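Local structure of particle-associated lyase (Acinetobacter bacteriophage AP22, 4Y9V) at the interface of chains A and B. The protein degrades the capsular polysaccharide of Acinetobacter baumannii, acting as the tailspike lyase of phage AP22. Sequence-based numbering; all coordinates share one arbitrary frame. Chains: chain A/B, Particle-associated lyase.

The three contacts are spread along the elongated tailspike, whose deposited assembly is a trimer, the usual state of phage tailspikes. Contact 2 joins the N-terminal parts of chains A and B, with helix 37-42 of both chains taking part, and its centre lies about 104 Å from that of contact 1 and about 79 Å from that of contact 3. Contacts 1 and 3, about 31 Å apart, belong to the C-terminal part. Strand 518-531 enters contact 3 from both chains, whereas contact 1 uses strands 538-540, 586-594 and 597-604 of chain B. The subunits are thus tied together near both ends.

Contact 1: the interface of chains A and B. Residues chain A 566-569; chain B 540, 591-592, 599.
A:Trp569 N, from a loop of chain A, donates to the carbonyl B:Ser591 O of strand 586-594 at 2.9 Å, docking the loop on the strand of the neighbouring subunit. The carbonyl of the same tryptophan is taken by B:Arg540, whose NH1 lies 2.9 Å from A:Trp569 O. This oxygen sits in the guanidinium plane, yet the nitrogen approaches from above the carbonyl plane, 56° out of it. A marked bend at chi3 (-64°) turns the end of B:Arg540 toward the loop. B:Arg599 comes in nearly straight along its length, and its NH1 donates to the hydroxyl A:Ser568 OG at 3.0 Å, again within the guanidinium plane. The guanidinium groups overlap, offset and tilted to each other: NH1 of B:Arg599 stands 3.6 Å above the plane of B:Arg540, over its centre. Bringing two positive groups this close probably costs energy, which the bonds of each to an oxygen of chain A may offset. A:Ser568 OG also rests against the methyl CD1 of B:Leu592. A water modelled at two alternative positions probably links A:Ser568 O to B:Arg540 NH1. On the chain B side, strands 586-594 and 597-604 are linked beneath the loop by B:Ser591 OG, which donates to the carbonyl O of B:Arg599 at 2.8 Å.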
loop_
_atom_site.group_PDB
_atom_site.type_symbol
_atom_site.label_atom_id
_atom_site.label_comp_id
_atom_site.label_asym_id
_atom_site.label_seq_id
_atom_site.Cartn_x
_atom_site.Cartn_y
_atom_site.Cartn_z
ATOM N N SER A 566 36.384 26.291 20.261
ATOM C CA SER A 566 37.782 26.325 20.596
ATOM C C SER A 566 38.637 25.934 19.410
ATOM O O SER A 566 38.261 25.098 18.574
ATOM C CB SER A 566 38.062 25.376 21.771
ATOM O OG SER A 566 37.536 25.887 22.988
ATOM N N ALA A 567 39.813 26.500 19.324
ATOM C CA ALA A 567 40.760 26.248 18.250
ATOM C C ALA A 567 41.288 24.810 18.357
ATOM O O ALA A 567 41.351 24.187 19.427
ATOM C CB ALA A 567 41.945 27.201 18.350
ATOM N N SER A 568 41.742 24.304 17.220
ATOM C CA SER A 568 42.236 22.938 17.124
ATOM C C SER A 568 43.259 22.643 18.225
ATOM O O SER A 568 44.254 23.378 18.394
ATOM C CB SER A 568 42.923 22.691 15.786
ATOM O OG SER A 568 41.999 22.744 14.716
ATOM N N TRP A 569 43.096 21.521 18.914
ATOM C CA TRP A 569 44.075 21.080 19.895
ATOM C C TRP A 569 45.439 20.857 19.241
ATOM O O TRP A 569 45.572 20.348 18.133
ATOM C CB TRP A 569 43.655 19.755 20.524
ATOM C CG TRP A 569 42.639 19.846 21.611
ATOM C CD1 TRP A 569 42.197 20.977 22.235
ATOM C CD2 TRP A 569 41.992 18.747 22.267
ATOM N NE1 TRP A 569 41.306 20.649 23.209
ATOM C CE2 TRP A 569 41.169 19.291 23.281
ATOM C CE3 TRP A 569 42.045 17.353 22.132
ATOM C CZ2 TRP A 569 40.414 18.498 24.128
ATOM C CZ3 TRP A 569 41.289 16.583 22.983
ATOM C CH2 TRP A 569 40.466 17.157 23.975
ATOM N N ARG B 540 47.988 15.797 13.054
ATOM C CA ARG B 540 46.612 16.202 12.862
ATOM C C ARG B 540 46.203 15.995 11.427
ATOM O O ARG B 540 46.921 16.439 10.518
ATOM C CB ARG B 540 46.426 17.670 13.240
ATOM C CG ARG B 540 47.082 17.982 14.605
ATOM C CD ARG B 540 46.655 19.356 15.191
ATOM N NE ARG B 540 47.112 20.462 14.346
ATOM C CZ ARG B 540 46.957 21.726 14.724
ATOM N NH1 ARG B 540 46.395 22.008 15.891
ATOM N NH2 ARG B 540 47.369 22.697 13.924
ATOM N N SER B 591 40.328 16.955 17.474
ATOM C CA SER B 591 40.970 18.219 17.810
ATOM C C SER B 591 40.108 19.456 17.596
ATOM O O SER B 591 40.449 20.503 18.192
ATOM C CB SER B 591 42.313 18.342 17.058
ATOM O OG SER B 591 42.158 18.597 15.678
ATOM N N LEU B 592 39.050 19.372 16.815
ATOM C CA LEU B 592 38.198 20.530 16.508
ATOM C C LEU B 592 36.832 19.941 16.149
ATOM O O LEU B 592 36.788 18.938 15.440
ATOM C CB LEU B 592 38.738 21.339 15.325
ATOM C CG LEU B 592 37.847 22.523 14.930
ATOM C CD1 LEU B 592 38.704 23.728 14.582
ATOM C CD2 LEU B 592 36.931 22.134 13.790
ATOM N N ARG B 599 38.044 17.093 13.069
ATOM C CA ARG B 599 39.484 17.112 12.803
ATOM C C ARG B 599 40.190 16.078 13.633
ATOM O O ARG B 599 40.788 16.368 14.696
ATOM C CB ARG B 599 40.091 18.514 13.005
ATOM C CG ARG B 599 41.497 18.571 12.408
ATOM C CD ARG B 599 42.151 19.953 12.637
ATOM N NE ARG B 599 43.406 19.980 11.913
ATOM C CZ ARG B 599 44.228 21.032 11.898
ATOM N NH1 ARG B 599 43.988 22.088 12.623
ATOM N NH2 ARG B 599 45.295 20.977 11.143
HETATM O O HOH W 1 45.731 24.856 16.466
HETATM O O HOH W 2 46.618 24.297 17.279
#

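Contact 2: the interface of chains A and B. Residues chain A 26, 38, 41-42, 49; chain B 30-32, 37.
In the N-terminal helical part of the tailspike, helix 37-42 of chain A faces the loop at B:Leu30 to B:Lys32 and the start of the same helix in chain B. A:Gln38 reads this loop with both ends of its amide: OE1 accepts a hydrogen bond from the backbone N of B:Lys32 at 2.9 Å, while NE2 donates to the carboxylate oxygen B:Asp31 OD1 at 3.0 Å. NE2 meets that oxygen from above the carboxylate plane, 49° out of it. The same nitrogen gives its other bond to A:Asp42 OD1, which helps to fix the rotation of the amide. A turn at chi2 (63°) folds the glutamine over toward the loop. B:Asp31 OD1 is gripped a second time by A:Asn41 ND2, on its anti side, at 3.0 Å. A:Asn41 and B:Gln37 reach toward each other and pair their amides, planes 36° apart: ND2 of the asparagine donates to B:Gln37 OE1 at 2.8 Å, in the carbonyl plane on a lone pair, and B:Gln37 NE2 returns a bond to A:Asn41 OD1 at 3.1 Å. B:Lys32, its chain stretched out, runs across A:Gln38 to a salt bridge with A:Asp42, NZ to OD1 3.6 Å; water 3 also connects this amino group to A:Asp42 OD2. At the other end of the loop, the backbone A:Ala26 N donates to B:Leu30 O at 2.9 Å.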
loop_
_atom_site.group_PDB
_atom_site.type_symbol
_atom_site.label_atom_id
_atom_site.label_comp_id
_atom_site.label_asym_id
_atom_site.label_seq_id
_atom_site.Cartn_x
_atom_site.Cartn_y
_atom_site.Cartn_z
ATOM N N ALA A 26 -52.532 -13.356 -25.907
ATOM C CA ALA A 26 -51.275 -12.789 -26.400
ATOM C C ALA A 26 -50.682 -13.658 -27.508
ATOM O O ALA A 26 -49.981 -13.156 -28.396
ATOM C CB ALA A 26 -50.277 -12.594 -25.277
ATOM N N GLN A 38 -47.089 -13.309 -27.040
ATOM C CA GLN A 38 -46.731 -14.228 -25.944
ATOM C C GLN A 38 -45.248 -14.543 -25.969
ATOM O O GLN A 38 -44.589 -14.578 -24.926
ATOM C CB GLN A 38 -47.544 -15.508 -25.960
ATOM C CG GLN A 38 -47.302 -16.381 -24.746
ATOM C CD GLN A 38 -47.718 -15.687 -23.479
ATOM O OE1 GLN A 38 -48.908 -15.374 -23.291
ATOM N NE2 GLN A 38 -46.766 -15.416 -22.590
ATOM N N ASN A 41 -43.310 -11.658 -24.659
ATOM C CA ASN A 41 -43.445 -11.659 -23.198
ATOM C C ASN A 41 -42.541 -12.712 -22.559
ATOM O O ASN A 41 -41.964 -12.465 -21.502
ATOM C CB ASN A 41 -44.891 -11.900 -22.787
ATOM C CG ASN A 41 -45.886 -10.815 -23.195
ATOM O OD1 ASN A 41 -45.516 -9.753 -23.674
ATOM N ND2 ASN A 41 -47.155 -11.117 -22.967
ATOM N N ASP A 42 -42.470 -13.873 -23.156
ATOM C CA ASP A 42 -41.727 -15.010 -22.612
ATOM C C ASP A 42 -40.224 -14.737 -22.512
ATOM O O ASP A 42 -39.542 -15.455 -21.795
ATOM C CB ASP A 42 -41.956 -16.241 -23.484
ATOM C CG ASP A 42 -43.318 -16.884 -23.453
ATOM O OD1 ASP A 42 -44.104 -16.589 -22.524
ATOM O OD2 ASP A 42 -43.605 -17.659 -24.404
ATOM N N THR A 49 -45.992 -12.633 -12.794
ATOM C CA THR A 49 -46.712 -13.586 -13.623
ATOM C C THR A 49 -46.825 -14.928 -12.938
ATOM O O THR A 49 -47.866 -15.620 -13.012
ATOM C CB THR A 49 -46.068 -13.723 -15.023
ATOM O OG1 THR A 49 -44.767 -14.194 -14.875
ATOM C CG2 THR A 49 -46.190 -12.452 -15.818
ATOM N N LEU B 30 -54.808 -11.343 -23.101
ATOM C CA LEU B 30 -54.480 -12.150 -21.935
ATOM C C LEU B 30 -53.134 -12.856 -22.102
ATOM O O LEU B 30 -52.969 -13.607 -23.045
ATOM C CB LEU B 30 -55.650 -13.137 -21.785
ATOM C CG LEU B 30 -55.696 -13.961 -20.516
ATOM C CD1 LEU B 30 -55.685 -13.065 -19.285
ATOM C CD2 LEU B 30 -56.940 -14.858 -20.549
ATOM N N ASP B 31 -52.186 -12.577 -21.196
ATOM C CA ASP B 31 -50.972 -13.354 -21.123
ATOM C C ASP B 31 -51.307 -14.755 -20.604
ATOM O O ASP B 31 -52.279 -14.907 -19.863
ATOM C CB ASP B 31 -49.987 -12.628 -20.202
ATOM C CG ASP B 31 -48.645 -13.344 -20.055
ATOM O OD1 ASP B 31 -47.786 -13.190 -20.933
ATOM O OD2 ASP B 31 -48.478 -14.046 -18.987
ATOM N N LYS B 32 -50.486 -15.745 -20.927
ATOM C CA LYS B 32 -50.720 -17.107 -20.463
ATOM C C LYS B 32 -50.782 -17.211 -18.947
ATOM O O LYS B 32 -51.380 -18.161 -18.415
ATOM C CB LYS B 32 -49.682 -18.069 -21.009
ATOM C CG LYS B 32 -48.317 -17.973 -20.457
ATOM C CD LYS B 32 -47.342 -19.085 -20.952
ATOM C CE LYS B 32 -45.911 -18.709 -20.458
ATOM N NZ LYS B 32 -44.886 -19.674 -20.902
ATOM N N GLN B 37 -52.152 -8.074 -20.953
ATOM C CA GLN B 37 -50.956 -7.491 -21.565
ATOM C C GLN B 37 -50.676 -6.118 -20.971
ATOM O O GLN B 37 -49.497 -5.739 -20.852
ATOM C CB GLN B 37 -51.143 -7.403 -23.090
ATOM C CG GLN B 37 -49.901 -6.902 -23.777
ATOM C CD GLN B 37 -48.776 -7.913 -23.609
ATOM O OE1 GLN B 37 -48.975 -9.115 -23.836
ATOM N NE2 GLN B 37 -47.574 -7.447 -23.244
HETATM O O HOH W 3 -45.001 -19.839 -23.620
#

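Contact 3: the interface of chains A and B. Residues chain A 494, 496-497, 522, 547-548; chain B 520, 625.
The terminal carboxylate oxygen B:Ile625 OXT is gripped by two donors of chain A: the phenol A:Tyr548 OH at 2.6 Å and the amino group A:Lys547 NZ at 2.8 Å. The carboxylate carbon lies at the edge of the tyrosine ring, in its plane. One face of that ring carries A:Met522 CE, 3.5 Å above its centre; A:Lys547 CG lies over the rim of the other. These two flanks, with the bond from A:Asn496 N to A:Tyr548 OH, hold the phenol in position. A:Lys547, fully stretched, runs alongside B:Ile625 and also donates to A:Asn496 O. The other carboxylate oxygen, B:Ile625 O, is held within chain B by B:Arg520, side-on through NE and NH2. From its far end the same guanidinium grips one oxygen of chain A, with NH2 2.9 Å and NH1 3.0 Å from A:Val494 O. NH2 lies in the carbonyl plane, whereas NH1 stands 49° out of it. The arginine therefore couples its own C-terminus to a backbone carbonyl of chain A, and its charge, with that of the lysine, probably stabilises the C-terminal carboxylate. The last residue of chain B thus plugs in where strands 494-496 and 518-531 of chain A meet the loop at A:Lys547 and A:Tyr548.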
loop_
_atom_site.group_PDB
_atom_site.type_symbol
_atom_site.label_atom_id
_atom_site.label_comp_id
_atom_site.label_asym_id
_atom_site.label_seq_id
_atom_site.Cartn_x
_atom_site.Cartn_y
_atom_site.Cartn_z
ATOM N N VAL A 494 13.330 2.762 16.869
ATOM C CA VAL A 494 12.101 3.083 17.565
ATOM C C VAL A 494 12.297 4.464 18.201
ATOM O O VAL A 494 13.436 4.866 18.453
ATOM C CB VAL A 494 11.748 2.039 18.655
ATOM C CG1 VAL A 494 11.626 0.649 18.046
ATOM C CG2 VAL A 494 12.735 2.039 19.815
ATOM N N ASN A 496 10.671 6.683 21.495
ATOM C CA ASN A 496 9.795 7.061 22.610
ATOM C C ASN A 496 9.831 8.593 22.682
ATOM O O ASN A 496 10.870 9.187 22.962
ATOM C CB ASN A 496 10.245 6.461 23.931
ATOM C CG ASN A 496 9.770 5.033 24.057
ATOM O OD1 ASN A 496 8.536 4.883 24.507
ATOM N ND2 ASN A 496 10.481 4.075 23.715
ATOM N N THR A 497 8.690 9.226 22.416
ATOM C CA THR A 497 8.651 10.673 22.335
ATOM C C THR A 497 8.688 11.365 23.697
ATOM O O THR A 497 8.982 12.568 23.734
ATOM C CB THR A 497 7.464 11.143 21.495
ATOM O OG1 THR A 497 6.285 10.837 22.248
ATOM C CG2 THR A 497 7.464 10.516 20.120
ATOM N N MET A 522 19.057 -0.930 19.371
ATOM C CA MET A 522 19.256 0.428 18.872
ATOM C C MET A 522 20.453 1.114 19.512
ATOM O O MET A 522 20.608 1.134 20.731
ATOM C CB MET A 522 17.982 1.260 19.131
ATOM C CG MET A 522 18.049 2.630 18.467
ATOM S SD MET A 522 16.466 3.501 18.443
ATOM C CE MET A 522 16.237 3.825 20.197
ATOM N N LYS A 547 18.561 6.138 28.276
ATOM C CA LYS A 547 17.111 6.170 28.127
ATOM C C LYS A 547 16.531 4.834 27.728
ATOM O O LYS A 547 15.472 4.391 28.258
ATOM C CB LYS A 547 16.757 7.217 27.094
ATOM C CG LYS A 547 15.256 7.184 26.767
ATOM C CD LYS A 547 14.860 8.375 25.916
ATOM C CE LYS A 547 13.418 8.358 25.493
ATOM N NZ LYS A 547 13.104 9.473 24.586
ATOM N N TYR A 548 17.155 4.199 26.745
ATOM C CA TYR A 548 16.735 2.887 26.288
ATOM C C TYR A 548 17.678 1.865 26.906
ATOM O O TYR A 548 18.904 1.977 26.794
ATOM C CB TYR A 548 16.748 2.781 24.755
ATOM C CG TYR A 548 15.888 3.829 24.068
ATOM C CD1 TYR A 548 14.544 3.622 23.782
ATOM C CD2 TYR A 548 16.445 5.043 23.667
ATOM C CE1 TYR A 548 13.793 4.581 23.141
ATOM C CE2 TYR A 548 15.690 6.008 23.022
ATOM C CZ TYR A 548 14.354 5.788 22.759
ATOM O OH TYR A 548 13.564 6.722 22.116
ATOM N N ARG B 520 17.491 13.624 16.233
ATOM C CA ARG B 520 18.382 12.604 15.720
ATOM C C ARG B 520 18.835 13.095 14.369
ATOM O O ARG B 520 18.007 13.461 13.532
ATOM C CB ARG B 520 17.725 11.240 15.595
ATOM C CG ARG B 520 17.285 10.583 16.851
ATOM C CD ARG B 520 16.593 9.265 16.613
ATOM N NE ARG B 520 16.187 8.657 17.855
ATOM C CZ ARG B 520 15.472 7.535 17.988
ATOM N NH1 ARG B 520 15.120 6.906 16.936
ATOM N NH2 ARG B 520 15.102 7.118 19.179
ATOM N N ILE B 625 16.947 11.663 21.505
ATOM C CA ILE B 625 15.612 11.197 21.965
ATOM C C ILE B 625 15.510 9.726 21.631
ATOM O O ILE B 625 16.261 9.230 20.781
ATOM C CB ILE B 625 14.520 12.001 21.290
ATOM C CG1 ILE B 625 13.151 11.734 21.907
ATOM C CG2 ILE B 625 14.528 11.818 19.817
ATOM C CD1 ILE B 625 12.071 12.675 21.399
ATOM O OXT ILE B 625 14.611 9.074 22.252
#